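Side-chain contact in phycoerythrin alpha-2 chain (Rhodomonas sp. CS24, PDB 1XG0), which carries a covalently bound bilin chromophore and harvests light for photosynthesis as part of the cryptophyte phycobiliprotein complex: residues Val49-Gly52 with Thr53-Val57. Residues are numbered along the deposited sequence; the frame is centred on the assembly and turned at random.
Sequences VSTG and TAEGV
Ser-50 and Thr-53 meet in a local N-terminal helix cap, where the chain leaving the two-stranded antiparallel sheet (7-15 with 38-46) enters helix 51-64. The evidence for capping is the bond from Thr-53 N to Ser-50 OG, 2.9 Å long and nearly straight at 166°. Ser-50 chi1 is 69°, a torsion that sets the hydroxyl between its own backbone N and carbonyl carbon and turns it back over the first turn. The same OG lies 3.1 Å from Thr-53 OG1 and is also hydrogen-bonded to an acidic side chain of another protein's chain. One water bridges the two residues: it accepts from Ser-50 N at 2.9 Å and is hydrogen-bonded to Thr-53 OG1. Without the hydroxyl, as with an alanine here, Thr-53 N would probably lose its capping acceptor and the acidic group of the adjoining chain its hydroxyl partner.

Main-chain bonds then take over, from Ala-54 N to Ser-50 O, Glu-55 N to Thr-51 O and Gly-56 N to Gly-52 O, the i to i+4 pattern of an alpha helix. Just before the helix, the side chain of Val-49 crosses that of Thr-53 at about a right angle, with CG1 3.9 Å from Thr-53 CG2. Both methyls stand anti to their backbone N (Val-49 chi1 174°), which brings them together as a small methyl-to-methyl contact beside the polar cap. On the exposed flank Thr-51 and Glu-55 run side by side; Thr-51 CG2 approaches Glu-55 OE2 to 3.8 Å, while that oxygen is hydrogen-bonded to a polar side chain of a further chain of another protein. Away from the bilin pockets, this is a classic serine N-cap, with a hydrophobic contact between the residue before the cap and the third helical residue, starting the C-terminal helix of the alpha subunit.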
# COMPACT_ATOMS: atom_id res chain seq x y z
N VAL B 49 -1.93 -10.86 -8.29
CA VAL B 49 -2.47 -10.26 -7.06
C VAL B 49 -3.08 -11.38 -6.26
O VAL B 49 -3.87 -12.17 -6.79
CB VAL B 49 -3.49 -9.15 -7.37
CG1 VAL B 49 -4.13 -8.63 -6.09
CG2 VAL B 49 -2.79 -8.01 -8.10
N SER B 50 -2.75 -11.42 -4.97
CA SER B 50 -3.18 -12.49 -4.11
C SER B 50 -4.60 -12.29 -3.54
O SER B 50 -5.13 -11.19 -3.51
CB SER B 50 -2.24 -12.60 -2.92
OG SER B 50 -2.41 -11.47 -2.07
N THR B 51 -5.15 -13.40 -3.05
CA THR B 51 -6.38 -13.42 -2.28
C THR B 51 -6.28 -12.45 -1.11
O THR B 51 -7.21 -11.68 -0.79
CB THR B 51 -6.62 -14.83 -1.70
OG1 THR B 51 -6.65 -15.82 -2.74
CG2 THR B 51 -7.98 -14.90 -1.11
N GLY B 52 -5.17 -12.49 -0.41
CA GLY B 52 -5.00 -11.66 0.76
C GLY B 52 -5.02 -10.18 0.44
O GLY B 52 -5.65 -9.37 1.15
N THR B 53 -4.34 -9.79 -0.64
CA THR B 53 -4.38 -8.41 -1.05
C THR B 53 -5.80 -8.00 -1.45
O THR B 53 -6.28 -6.92 -1.06
CB THR B 53 -3.43 -8.16 -2.23
OG1 THR B 53 -2.10 -8.43 -1.75
CG2 THR B 53 -3.51 -6.77 -2.75
N ALA B 54 -6.48 -8.85 -2.21
CA ALA B 54 -7.85 -8.56 -2.62
C ALA B 54 -8.78 -8.38 -1.40
O ALA B 54 -9.65 -7.50 -1.38
CB ALA B 54 -8.36 -9.66 -3.54
N GLU B 55 -8.62 -9.25 -0.39
CA GLU B 55 -9.42 -9.15 0.83
C GLU B 55 -9.11 -7.85 1.56
O GLU B 55 -10.02 -7.20 2.12
CB GLU B 55 -9.17 -10.36 1.74
CG GLU B 55 -9.84 -11.60 1.16
CD GLU B 55 -9.68 -12.89 1.93
OE1 GLU B 55 -8.81 -12.95 2.78
OE2 GLU B 55 -10.45 -13.84 1.64
N GLY B 56 -7.84 -7.44 1.58
CA GLY B 56 -7.49 -6.16 2.23
C GLY B 56 -8.09 -4.97 1.55
O GLY B 56 -8.57 -4.04 2.23
N VAL B 57 -8.09 -4.95 0.21
CA VAL B 57 -8.69 -3.83 -0.50
C VAL B 57 -10.20 -3.81 -0.31
O VAL B 57 -10.80 -2.73 -0.16
CB VAL B 57 -8.27 -3.82 -1.99
CG1 VAL B 57 -8.96 -2.72 -2.75
CG2 VAL B 57 -6.76 -3.63 -2.09
O HOH W 1 -0.94 -9.33 -4.03